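Local coordinates for protein thioesterase (Streptomyces coelicolor, PDB 3QMW) that is a thioesterase of the prodiginine biosynthetic pathway, built on the alpha/beta hydrolase fold and probably hydrolysing thioesters, at residues V34-A39 with V60-P65; D77-L82 with A108-E113; L129-S134 with T203-A208. One frame throughout, in Å; residues are numbered along the deposited sequence.

Interaction 1: V34-A39 with V60-P65; sequences VCFPYA and VPVQLP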
ATOM      1  N   VAL D  34     -10.330   9.006  -9.283  1.00 46.11           N
ATOM      2  CA  VAL D  34     -11.537   9.769  -9.016  1.00 44.87           C
ATOM      3  C   VAL D  34     -12.354   9.045  -7.948  1.00 44.12           C
ATOM      4  O   VAL D  34     -12.899   7.963  -8.180  1.00 43.29           O
ATOM      5  CB  VAL D  34     -12.350   9.949 -10.321  1.00 44.93           C
ATOM      6  CG1 VAL D  34     -13.618  10.735 -10.077  1.00 44.27           C
ATOM      7  CG2 VAL D  34     -11.487  10.639 -11.386  1.00 45.04           C
ATOM      8  N   CYS D  35     -12.443   9.673  -6.779  1.00 43.29           N
ATOM      9  CA  CYS D  35     -12.925   9.014  -5.581  1.00 42.62           C
ATOM     10  C   CYS D  35     -14.281   9.545  -5.121  1.00 42.14           C
ATOM     11  O   CYS D  35     -14.454  10.747  -4.956  1.00 41.74           O
ATOM     12  CB  CYS D  35     -11.894   9.203  -4.471  1.00 42.97           C
ATOM     13  SG  CYS D  35     -10.181   8.742  -4.896  1.00 42.44           S
ATOM     14  N   PHE D  36     -15.227   8.633  -4.888  1.00 41.83           N
ATOM     15  CA  PHE D  36     -16.589   8.979  -4.499  1.00 41.45           C
ATOM     16  C   PHE D  36     -16.889   8.571  -3.069  1.00 41.34           C
ATOM     17  O   PHE D  36     -16.662   7.416  -2.698  1.00 41.31           O
ATOM     18  CB  PHE D  36     -17.577   8.309  -5.433  1.00 41.64           C
ATOM     19  CG  PHE D  36     -17.510   8.833  -6.826  1.00 41.99           C
ATOM     20  CD1 PHE D  36     -17.045   8.036  -7.861  1.00 41.76           C
ATOM     21  CD2 PHE D  36     -17.878  10.151  -7.097  1.00 42.73           C
ATOM     22  CE1 PHE D  36     -16.965   8.532  -9.154  1.00 42.85           C
ATOM     23  CE2 PHE D  36     -17.810  10.660  -8.395  1.00 43.49           C
ATOM     24  CZ  PHE D  36     -17.351   9.851  -9.428  1.00 42.96           C
ATOM     25  N   PRO D  37     -17.408   9.515  -2.256  1.00 41.20           N
ATOM     26  CA  PRO D  37     -17.648   9.218  -0.851  1.00 40.98           C
ATOM     27  C   PRO D  37     -18.909   8.427  -0.595  1.00 40.77           C
ATOM     28  O   PRO D  37     -19.668   8.127  -1.510  1.00 40.59           O
ATOM     29  CB  PRO D  37     -17.772  10.608  -0.205  1.00 41.13           C
ATOM     30  CG  PRO D  37     -17.283  11.573  -1.223  1.00 41.50           C
ATOM     31  CD  PRO D  37     -17.622  10.948  -2.527  1.00 41.42           C
ATOM     32  N   TYR D  38     -19.111   8.090   0.666  1.00 40.98           N
ATOM     33  CA  TYR D  38     -20.285   7.344   1.063  1.00 41.21           C
ATOM     34  C   TYR D  38     -21.425   8.323   1.262  1.00 41.56           C
ATOM     35  O   TYR D  38     -21.227   9.553   1.204  1.00 41.65           O
ATOM     36  CB  TYR D  38     -20.030   6.517   2.335  1.00 41.17           C
ATOM     37  CG  TYR D  38     -19.259   7.233   3.419  1.00 41.34           C
ATOM     38  CD1 TYR D  38     -17.902   6.979   3.619  1.00 42.39           C
ATOM     39  CD2 TYR D  38     -19.877   8.154   4.247  1.00 40.58           C
ATOM     40  CE1 TYR D  38     -17.179   7.637   4.622  1.00 41.88           C
ATOM     41  CE2 TYR D  38     -19.169   8.815   5.240  1.00 41.25           C
ATOM     42  CZ  TYR D  38     -17.816   8.553   5.421  1.00 41.46           C
ATOM     43  OH  TYR D  38     -17.106   9.212   6.395  1.00 41.45           O
ATOM     44  N   ALA D  39     -22.614   7.763   1.476  1.00 41.55           N
ATOM     45  CA  ALA D  39     -23.808   8.535   1.777  1.00 41.26           C
ATOM     46  C   ALA D  39     -23.553   9.417   2.966  1.00 41.08           C
ATOM     47  O   ALA D  39     -23.244   8.919   4.041  1.00 41.35           O
ATOM     48  CB  ALA D  39     -24.974   7.614   2.080  1.00 41.35           C
ATOM     49  N   VAL D  60      -8.101  12.582  -6.880  1.00 45.66           N
ATOM     50  CA  VAL D  60      -9.018  13.683  -7.126  1.00 44.86           C
ATOM     51  C   VAL D  60     -10.402  13.343  -6.558  1.00 44.24           C
ATOM     52  O   VAL D  60     -11.263  12.787  -7.258  1.00 44.22           O
ATOM     53  CB  VAL D  60      -9.096  14.027  -8.627  1.00 44.77           C
ATOM     54  CG1 VAL D  60      -9.763  15.374  -8.814  1.00 45.06           C
ATOM     55  CG2 VAL D  60      -7.712  14.065  -9.230  1.00 44.58           C
ATOM     56  N   PRO D  61     -10.622  13.667  -5.270  1.00 43.33           N
ATOM     57  CA  PRO D  61     -11.916  13.369  -4.673  1.00 42.94           C
ATOM     58  C   PRO D  61     -13.011  14.309  -5.185  1.00 42.68           C
ATOM     59  O   PRO D  61     -12.741  15.467  -5.552  1.00 42.21           O
ATOM     60  CB  PRO D  61     -11.666  13.566  -3.177  1.00 42.86           C
ATOM     61  CG  PRO D  61     -10.183  13.651  -3.033  1.00 42.78           C
ATOM     62  CD  PRO D  61      -9.715  14.270  -4.282  1.00 42.95           C
ATOM     63  N   VAL D  62     -14.232  13.797  -5.232  1.00 42.30           N
ATOM     64  CA  VAL D  62     -15.337  14.563  -5.764  1.00 42.18           C
ATOM     65  C   VAL D  62     -16.236  15.015  -4.618  1.00 41.97           C
ATOM     66  O   VAL D  62     -16.769  14.190  -3.860  1.00 41.52           O
ATOM     67  CB  VAL D  62     -16.130  13.752  -6.781  1.00 42.46           C
ATOM     68  CG1 VAL D  62     -16.981  14.693  -7.649  1.00 42.46           C
ATOM     69  CG2 VAL D  62     -15.182  12.916  -7.645  1.00 41.86           C
ATOM     70  N   GLN D  63     -16.363  16.332  -4.473  1.00 41.95           N
ATOM     71  CA  GLN D  63     -17.275  16.924  -3.492  1.00 41.88           C
ATOM     72  C   GLN D  63     -18.634  17.187  -4.147  1.00 42.06           C
ATOM     73  O   GLN D  63     -18.760  18.053  -5.019  1.00 41.73           O
ATOM     74  CB  GLN D  63     -16.710  18.226  -2.932  1.00 41.49           C
ATOM     75  CG  GLN D  63     -17.477  18.731  -1.733  1.00 40.92           C
ATOM     76  CD  GLN D  63     -16.970  18.164  -0.418  1.00 40.46           C
ATOM     77  OE1 GLN D  63     -17.183  16.977  -0.099  1.00 39.31           O
ATOM     78  NE2 GLN D  63     -16.327  19.020   0.375  1.00 38.49           N
ATOM     79  N   LEU D  64     -19.637  16.424  -3.729  1.00 42.47           N
ATOM     80  CA  LEU D  64     -20.986  16.594  -4.239  1.00 43.33           C
ATOM     81  C   LEU D  64     -21.559  17.909  -3.737  1.00 44.14           C
ATOM     82  O   LEU D  64     -21.034  18.486  -2.780  1.00 44.76           O
ATOM     83  CB  LEU D  64     -21.877  15.424  -3.812  1.00 43.13           C
ATOM     84  CG  LEU D  64     -21.505  14.042  -4.359  1.00 42.97           C
ATOM     85  CD1 LEU D  64     -22.737  13.211  -4.502  1.00 42.05           C
ATOM     86  CD2 LEU D  64     -20.779  14.096  -5.691  1.00 43.01           C
ATOM     87  N   PRO D  65     -22.629  18.405  -4.386  1.00 44.86           N
ATOM     88  CA  PRO D  65     -23.206  19.650  -3.898  1.00 45.20           C
ATOM     89  C   PRO D  65     -24.032  19.394  -2.653  1.00 45.19           C
ATOM     90  O   PRO D  65     -24.711  18.374  -2.573  1.00 45.16           O
ATOM     91  CB  PRO D  65     -24.087  20.105  -5.055  1.00 45.17           C
ATOM     92  CG  PRO D  65     -24.517  18.841  -5.698  1.00 45.53           C
ATOM     93  CD  PRO D  65     -23.390  17.857  -5.521  1.00 45.03           C
TER
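Val62 fills the tight half of this contact, its CG2 methyl touching two side chains of the neighbouring strand. Val62 CG2 lies 3.6 Å from Val34 CG1 and 3.5 Å from Phe36 CE2, approaching the ring obliquely while the side chains of Phe36 and Val62 run alongside each other. Phe36 CG stands anti to its own carbonyl carbon (chi1 -67°), on the side of the backbone N, and the CD2-CE2 side of the ring comes against Val62. An alanine in place of Phe36 would probably leave Val62 CG2 with a gap on one side and take packing from Leu110 and Ala111 of helix 106-120. The strands 31-36 and 57-61 are the parallel pair of a beta-alpha-beta unit, with helix 49-53 between them, at one edge of the alpha/beta hydrolase sheet. Val62 N donates to Cys35 O at 3.1 Å, whereas the bond from Cys35 N to Val60 O is weak at 3.4 Å. Beyond Val62 the chains separate: Pro37 CD still lies 3.6 Å from Val62 O, but Tyr38 and Ala39, both partly exposed, have left the other segment, and Tyr38 turns to an edge-to-face contact with Phe240. Phe12 of the second subunit packs on Val60 and Val62.

Interaction 2: D77-L82 with A108-E113; sequences DTMEPL and ALLAYE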
ATOM      1  N   ASP D  77     -31.176  14.050  -5.041  1.00 57.04           N
ATOM      2  CA  ASP D  77     -31.752  12.807  -4.499  1.00 57.10           C
ATOM      3  C   ASP D  77     -32.029  11.759  -5.593  1.00 57.13           C
ATOM      4  O   ASP D  77     -32.616  10.718  -5.313  1.00 57.16           O
ATOM      5  CB  ASP D  77     -33.020  13.095  -3.680  1.00 57.11           C
ATOM      6  CG  ASP D  77     -34.196  13.563  -4.537  1.00 57.68           C
ATOM      7  OD1 ASP D  77     -34.300  14.782  -4.809  1.00 57.36           O
ATOM      8  OD2 ASP D  77     -35.031  12.709  -4.921  1.00 58.25           O
ATOM      9  N   THR D  78     -31.579  12.027  -6.823  1.00 57.38           N
ATOM     10  CA  THR D  78     -31.797  11.130  -7.962  1.00 57.68           C
ATOM     11  C   THR D  78     -30.455  10.784  -8.620  1.00 57.75           C
ATOM     12  O   THR D  78     -29.638  11.675  -8.913  1.00 57.56           O
ATOM     13  CB  THR D  78     -32.762  11.761  -9.012  1.00 57.83           C
ATOM     14  OG1 THR D  78     -33.968  12.189  -8.367  1.00 58.51           O
ATOM     15  CG2 THR D  78     -33.119  10.755 -10.114  1.00 57.83           C
ATOM     16  N   MET D  79     -30.241   9.491  -8.871  1.00 57.82           N
ATOM     17  CA  MET D  79     -28.910   8.984  -9.213  1.00 57.95           C
ATOM     18  C   MET D  79     -28.381   9.414 -10.589  1.00 58.06           C
ATOM     19  O   MET D  79     -27.209   9.782 -10.694  1.00 58.19           O
ATOM     20  CB  MET D  79     -28.874   7.456  -9.089  1.00 58.08           C
ATOM     21  CG  MET D  79     -27.479   6.828  -9.247  1.00 58.06           C
ATOM     22  SD  MET D  79     -26.216   7.390  -8.071  1.00 58.20           S
ATOM     23  CE  MET D  79     -26.924   6.825  -6.523  1.00 57.58           C
ATOM     24  N   GLU D  80     -29.213   9.366 -11.634  1.00 57.99           N
ATOM     25  CA  GLU D  80     -28.715   9.646 -12.998  1.00 57.99           C
ATOM     26  C   GLU D  80     -28.457  11.125 -13.327  1.00 57.41           C
ATOM     27  O   GLU D  80     -27.465  11.436 -13.989  1.00 57.22           O
ATOM     28  CB  GLU D  80     -29.595   9.017 -14.087  1.00 58.34           C
ATOM     29  CG  GLU D  80     -28.765   8.618 -15.329  1.00 59.80           C
ATOM     30  CD  GLU D  80     -29.566   8.591 -16.627  1.00 62.09           C
ATOM     31  OE1 GLU D  80     -30.157   9.637 -16.994  1.00 62.65           O
ATOM     32  OE2 GLU D  80     -29.584   7.522 -17.289  1.00 63.05           O
ATOM     33  N   PRO D  81     -29.350  12.041 -12.906  1.00 56.90           N
ATOM     34  CA  PRO D  81     -28.924  13.443 -13.037  1.00 56.56           C
ATOM     35  C   PRO D  81     -27.584  13.700 -12.329  1.00 56.13           C
ATOM     36  O   PRO D  81     -26.718  14.402 -12.864  1.00 56.10           O
ATOM     37  CB  PRO D  81     -30.065  14.241 -12.372  1.00 56.48           C
ATOM     38  CG  PRO D  81     -31.001  13.224 -11.768  1.00 56.54           C
ATOM     39  CD  PRO D  81     -30.760  11.930 -12.496  1.00 56.85           C
ATOM     40  N   LEU D  82     -27.419  13.116 -11.144  1.00 55.56           N
ATOM     41  CA  LEU D  82     -26.168  13.237 -10.396  1.00 55.17           C
ATOM     42  C   LEU D  82     -25.001  12.679 -11.196  1.00 54.69           C
ATOM     43  O   LEU D  82     -23.999  13.370 -11.421  1.00 54.38           O
ATOM     44  CB  LEU D  82     -26.278  12.513  -9.050  1.00 55.16           C
ATOM     45  CG  LEU D  82     -25.111  12.657  -8.076  1.00 54.51           C
ATOM     46  CD1 LEU D  82     -24.716  14.108  -7.904  1.00 53.14           C
ATOM     47  CD2 LEU D  82     -25.485  12.029  -6.745  1.00 54.03           C
ATOM     48  N   ALA D 108     -19.815   3.730  -4.585  1.00 41.52           N
ATOM     49  CA  ALA D 108     -19.657   2.586  -5.486  1.00 41.98           C
ATOM     50  C   ALA D 108     -20.752   2.571  -6.547  1.00 42.51           C
ATOM     51  O   ALA D 108     -20.474   2.526  -7.753  1.00 42.93           O
ATOM     52  CB  ALA D 108     -19.712   1.298  -4.703  1.00 42.01           C
ATOM     53  N   LEU D 109     -21.998   2.599  -6.084  1.00 42.85           N
ATOM     54  CA  LEU D 109     -23.162   2.656  -6.969  1.00 43.10           C
ATOM     55  C   LEU D 109     -23.025   3.845  -7.908  1.00 42.94           C
ATOM     56  O   LEU D 109     -23.233   3.709  -9.107  1.00 42.63           O
ATOM     57  CB  LEU D 109     -24.470   2.734  -6.150  1.00 43.21           C
ATOM     58  CG  LEU D 109     -25.814   2.633  -6.902  1.00 43.55           C
ATOM     59  CD1 LEU D 109     -25.792   1.590  -8.014  1.00 43.10           C
ATOM     60  CD2 LEU D 109     -26.949   2.351  -5.941  1.00 42.46           C
ATOM     61  N   LEU D 110     -22.622   4.989  -7.353  1.00 43.30           N
ATOM     62  CA  LEU D 110     -22.439   6.221  -8.128  1.00 43.28           C
ATOM     63  C   LEU D 110     -21.297   6.093  -9.121  1.00 43.69           C
ATOM     64  O   LEU D 110     -21.410   6.581 -10.241  1.00 43.70           O
ATOM     65  CB  LEU D 110     -22.218   7.422  -7.201  1.00 43.03           C
ATOM     66  CG  LEU D 110     -21.670   8.731  -7.798  1.00 42.75           C
ATOM     67  CD1 LEU D 110     -22.314   9.127  -9.126  1.00 42.62           C
ATOM     68  CD2 LEU D 110     -21.844   9.834  -6.781  1.00 42.20           C
ATOM     69  N   ALA D 111     -20.213   5.440  -8.704  1.00 44.36           N
ATOM     70  CA  ALA D 111     -19.056   5.189  -9.573  1.00 45.11           C
ATOM     71  C   ALA D 111     -19.451   4.427 -10.846  1.00 45.94           C
ATOM     72  O   ALA D 111     -19.141   4.846 -11.970  1.00 45.77           O
ATOM     73  CB  ALA D 111     -18.006   4.402  -8.811  1.00 45.01           C
ATOM     74  N   TYR D 112     -20.143   3.309 -10.641  1.00 46.87           N
ATOM     75  CA  TYR D 112     -20.645   2.462 -11.721  1.00 47.71           C
ATOM     76  C   TYR D 112     -21.503   3.262 -12.707  1.00 48.30           C
ATOM     77  O   TYR D 112     -21.263   3.241 -13.917  1.00 48.15           O
ATOM     78  CB  TYR D 112     -21.424   1.290 -11.101  1.00 47.77           C
ATOM     79  CG  TYR D 112     -22.264   0.467 -12.050  1.00 48.87           C
ATOM     80  CD1 TYR D 112     -21.711  -0.112 -13.191  1.00 50.13           C
ATOM     81  CD2 TYR D 112     -23.613   0.237 -11.785  1.00 49.40           C
ATOM     82  CE1 TYR D 112     -22.489  -0.883 -14.055  1.00 50.48           C
ATOM     83  CE2 TYR D 112     -24.391  -0.525 -12.635  1.00 50.16           C
ATOM     84  CZ  TYR D 112     -23.826  -1.084 -13.766  1.00 50.56           C
ATOM     85  OH  TYR D 112     -24.609  -1.833 -14.606  1.00 51.68           O
ATOM     86  N   GLU D 113     -22.482   3.990 -12.177  1.00 49.06           N
ATOM     87  CA  GLU D 113     -23.365   4.808 -13.004  1.00 49.50           C
ATOM     88  C   GLU D 113     -22.638   5.862 -13.829  1.00 49.76           C
ATOM     89  O   GLU D 113     -22.942   6.022 -15.004  1.00 50.13           O
ATOM     90  CB  GLU D 113     -24.430   5.464 -12.146  1.00 49.52           C
ATOM     91  CG  GLU D 113     -25.474   4.478 -11.659  1.00 50.33           C
ATOM     92  CD  GLU D 113     -26.449   4.069 -12.744  1.00 51.46           C
ATOM     93  OE1 GLU D 113     -26.869   4.938 -13.548  1.00 53.01           O
ATOM     94  OE2 GLU D 113     -26.801   2.871 -12.781  1.00 52.24           O
TER
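Met79 reaches from the first turn of helix 79-91 to three residues of helix 106-120, and nearly everything that passes between the two segments is apolar. Its CG is anti to the backbone N (chi1 -172°), and the chain then bends at both chi2 and chi3, so that successive atoms meet different partners. Met79 CG comes 3.9 Å from Glu113 CG, its sulfur SD sits 4.0 Å from Leu110 CA and 4.1 Å from Leu110 CB, and its terminal methyl CE approaches Leu109 CG at 4.4 Å. The Met79 side chain thus lies obliquely across those of Leu110 and Glu113. One turn on, Leu82 adds a looser methyl contact, its CD2 standing 4.3 Å from Leu110 CD2.

No hydrogen bond spans the interface. Glu113 plays two parts: its methylene CG packs on Met79, while its carboxylate OE2 is hydrogen-bonded to Tyr191 OH and has a long, weak ion pair with Arg196. The nearest charge across the contact is a like one, Glu80 OE2 at 5.3 Å from Glu113 OE1; any repulsion may be partly offset by the long, weak ion pairs of Glu113 with Arg196 and of Glu80 with Arg120, although Glu80 also has the like charge of Glu84 close by.

Further inward, Ala108 touches Val131 of strand 129-132, which ties helix 106-120 to the sheet. Packing of this kind, two helices joined by hydrophobic side chains against a parallel sheet, belongs to the alpha/beta hydrolase fold, in which helix 106-120 would be the one that follows the nucleophile elbow, here consistent with the GxSxG pattern at Gly103, Ser105 and Gly107.

Interaction 3: L129-S134 with T203-A208; sequences LFVSGS and TTAFSA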
ATOM      1  N   LEU D 129     -11.967  -0.076 -12.094  1.00 51.11           N
ATOM      2  CA  LEU D 129     -13.104   0.304 -11.270  1.00 49.97           C
ATOM      3  C   LEU D 129     -13.012  -0.369  -9.903  1.00 48.87           C
ATOM      4  O   LEU D 129     -13.050  -1.589  -9.805  1.00 48.55           O
ATOM      5  CB  LEU D 129     -14.426  -0.084 -11.960  1.00 49.93           C
ATOM      6  CG  LEU D 129     -15.723   0.089 -11.153  1.00 49.52           C
ATOM      7  CD1 LEU D 129     -15.937   1.543 -10.772  1.00 48.96           C
ATOM      8  CD2 LEU D 129     -16.905  -0.429 -11.934  1.00 49.26           C
ATOM      9  N   PHE D 130     -12.904   0.442  -8.853  1.00 47.80           N
ATOM     10  CA  PHE D 130     -12.862  -0.052  -7.476  1.00 46.70           C
ATOM     11  C   PHE D 130     -14.137   0.312  -6.738  1.00 45.90           C
ATOM     12  O   PHE D 130     -14.597   1.453  -6.799  1.00 45.27           O
ATOM     13  CB  PHE D 130     -11.676   0.557  -6.732  1.00 46.63           C
ATOM     14  CG  PHE D 130     -10.388   0.443  -7.466  1.00 46.09           C
ATOM     15  CD1 PHE D 130      -9.618  -0.711  -7.367  1.00 46.35           C
ATOM     16  CD2 PHE D 130      -9.941   1.480  -8.260  1.00 45.30           C
ATOM     17  CE1 PHE D 130      -8.427  -0.818  -8.043  1.00 46.09           C
ATOM     18  CE2 PHE D 130      -8.742   1.383  -8.942  1.00 45.56           C
ATOM     19  CZ  PHE D 130      -7.983   0.242  -8.834  1.00 46.32           C
ATOM     20  N   VAL D 131     -14.699  -0.659  -6.032  1.00 45.27           N
ATOM     21  CA  VAL D 131     -15.898  -0.429  -5.246  1.00 45.03           C
ATOM     22  C   VAL D 131     -15.779  -1.165  -3.926  1.00 44.77           C
ATOM     23  O   VAL D 131     -15.570  -2.371  -3.912  1.00 44.04           O
ATOM     24  CB  VAL D 131     -17.195  -0.904  -5.983  1.00 45.10           C
ATOM     25  CG1 VAL D 131     -17.220  -0.426  -7.431  1.00 44.38           C
ATOM     26  CG2 VAL D 131     -17.359  -2.427  -5.906  1.00 45.36           C
ATOM     27  N   SER D 132     -15.915  -0.440  -2.820  1.00 44.78           N
ATOM     28  CA  SER D 132     -15.862  -1.066  -1.511  1.00 45.26           C
ATOM     29  C   SER D 132     -17.181  -0.895  -0.773  1.00 45.79           C
ATOM     30  O   SER D 132     -17.915   0.053  -1.025  1.00 45.82           O
ATOM     31  CB  SER D 132     -14.708  -0.491  -0.694  1.00 45.24           C
ATOM     32  OG  SER D 132     -14.799   0.914  -0.593  1.00 45.55           O
ATOM     33  N   GLY D 133     -17.478  -1.838   0.117  1.00 46.39           N
ATOM     34  CA  GLY D 133     -18.684  -1.809   0.933  1.00 46.97           C
ATOM     35  C   GLY D 133     -19.974  -1.568   0.169  1.00 47.58           C
ATOM     36  O   GLY D 133     -20.882  -0.921   0.681  1.00 47.66           O
ATOM     37  N   SER D 134     -20.069  -2.087  -1.050  1.00 48.54           N
ATOM     38  CA  SER D 134     -21.271  -1.900  -1.871  1.00 49.33           C
ATOM     39  C   SER D 134     -21.753  -3.205  -2.495  1.00 49.74           C
ATOM     40  O   SER D 134     -20.977  -3.937  -3.106  1.00 49.61           O
ATOM     41  CB  SER D 134     -21.002  -0.872  -2.974  1.00 49.41           C
ATOM     42  OG  SER D 134     -22.136  -0.706  -3.807  1.00 49.69           O
ATOM     43  N   THR D 203     -12.568  -4.724 -12.893  1.00 55.41           N
ATOM     44  CA  THR D 203     -13.265  -4.307 -11.692  1.00 54.59           C
ATOM     45  C   THR D 203     -12.712  -5.020 -10.473  1.00 54.00           C
ATOM     46  O   THR D 203     -12.469  -6.220 -10.516  1.00 53.97           O
ATOM     47  CB  THR D 203     -14.775  -4.611 -11.837  1.00 54.53           C
ATOM     48  OG1 THR D 203     -15.344  -3.689 -12.765  1.00 53.89           O
ATOM     49  CG2 THR D 203     -15.512  -4.505 -10.504  1.00 54.22           C
ATOM     50  N   THR D 204     -12.516  -4.274  -9.390  1.00 53.18           N
ATOM     51  CA  THR D 204     -12.107  -4.851  -8.121  1.00 52.58           C
ATOM     52  C   THR D 204     -13.077  -4.418  -7.024  1.00 52.27           C
ATOM     53  O   THR D 204     -13.352  -3.231  -6.871  1.00 52.09           O
ATOM     54  CB  THR D 204     -10.693  -4.419  -7.743  1.00 52.71           C
ATOM     55  OG1 THR D 204      -9.863  -4.397  -8.913  1.00 51.96           O
ATOM     56  CG2 THR D 204     -10.116  -5.373  -6.693  1.00 52.44           C
ATOM     57  N   ALA D 205     -13.591  -5.387  -6.267  1.00 51.79           N
ATOM     58  CA  ALA D 205     -14.598  -5.120  -5.255  1.00 51.56           C
ATOM     59  C   ALA D 205     -14.138  -5.582  -3.877  1.00 51.33           C
ATOM     60  O   ALA D 205     -13.604  -6.676  -3.729  1.00 51.23           O
ATOM     61  CB  ALA D 205     -15.910  -5.790  -5.624  1.00 51.71           C
ATOM     62  N   PHE D 206     -14.374  -4.743  -2.871  1.00 50.79           N
ATOM     63  CA  PHE D 206     -13.943  -5.028  -1.522  1.00 50.55           C
ATOM     64  C   PHE D 206     -15.120  -5.307  -0.626  1.00 50.56           C
ATOM     65  O   PHE D 206     -16.034  -4.496  -0.518  1.00 50.89           O
ATOM     66  CB  PHE D 206     -13.158  -3.857  -0.960  1.00 50.40           C
ATOM     67  CG  PHE D 206     -11.946  -3.521  -1.750  1.00 49.63           C
ATOM     68  CD1 PHE D 206     -10.703  -4.036  -1.391  1.00 49.13           C
ATOM     69  CD2 PHE D 206     -12.035  -2.699  -2.859  1.00 48.23           C
ATOM     70  CE1 PHE D 206      -9.561  -3.722  -2.131  1.00 48.22           C
ATOM     71  CE2 PHE D 206     -10.899  -2.388  -3.606  1.00 48.61           C
ATOM     72  CZ  PHE D 206      -9.663  -2.901  -3.240  1.00 47.74           C
ATOM     73  N   SER D 207     -15.087  -6.464   0.018  1.00 50.71           N
ATOM     74  CA  SER D 207     -16.053  -6.811   1.038  1.00 50.65           C
ATOM     75  C   SER D 207     -15.395  -6.583   2.381  1.00 50.94           C
ATOM     76  O   SER D 207     -14.191  -6.349   2.451  1.00 50.51           O
ATOM     77  CB  SER D 207     -16.494  -8.263   0.884  1.00 50.58           C
ATOM     78  OG  SER D 207     -15.382  -9.112   0.634  1.00 50.84           O
ATOM     79  N   ALA D 208     -16.205  -6.629   3.434  1.00 51.54           N
ATOM     80  CA  ALA D 208     -15.742  -6.499   4.806  1.00 52.05           C
ATOM     81  C   ALA D 208     -16.461  -7.556   5.643  1.00 52.86           C
ATOM     82  O   ALA D 208     -17.636  -7.819   5.432  1.00 52.74           O
ATOM     83  CB  ALA D 208     -16.026  -5.102   5.326  1.00 51.85           C
TER
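Thr204 is bonded to strand 129-132 through both of its peptide groups: its N donates to Leu129 O at 2.8 Å, nearly straight at 170°, and its O receives Val131 N at 3.0 Å. The ladder continues with Phe206 N to Val131 O at 2.9 Å and closes with Gly133 N to Phe206 O at 3.1 Å. The same carbonyl oxygens also receive CA-H...O contacts, such as Ala205 CA to Val131 O at 3.2 Å. Strands 129-132 and 203-208 run parallel, their axes 12° apart.

On one face, Leu129 and Thr203 lie side by side, and further along Val131 CG2 meets Ala205 CB at 3.7 Å. That methyl stands between the backbone N and the carbonyl carbon (chi1 -47° for CG1), beside the alanine methyl. Helix 106-120 covers this face through Ala108 and Ala111.

Phe130, Thr204, Ser132 and Phe206 occupy the opposite face. Phe130 CD1 lies 3.9 Å from Thr204 CB and reaches the edge of the Phe206 ring, 4.3 Å from CE2, while Ser132 CB packs on Phe206 CB. Helix 246-258 closes over both phenylalanines.

Of the hydroxyls on that face, Ser132 OG bonds to His104 ND1 at the end of strand 99-104, while Thr204 OG1 bonds to His128, just ahead of strand 129-132, and to Glu258 of helix 246-258. Backbone bonds set the register of these two inner strands, while the buried hydroxyls tie them to the neighbouring strand and to the covering helix.

Interactions 1 and 3 are pairings within one parallel sheet, and interaction 2 joins two helices that pack on it. Interactions 1 and 2 have centres about 11 Å apart and touch directly: Leu64 CD1 lies 3.7 Å from Leu82 CD2, and Phe36 CD1 3.9 Å from Ala111 CB. Helix 106-120 leads on to interaction 3, about 16 Å from interaction 2 between centres, where Ala108 CB packs 3.6 Å from Val131 CB. Interactions 1 and 3 stay about 7 Å apart at their nearest atoms. Phe36 and Leu110 pack against the probable nucleophile elbow, and Gly133 of interaction 3 touches the putative Ser105-His239-Asp211 triad; the active site holds a bound PEG molecule.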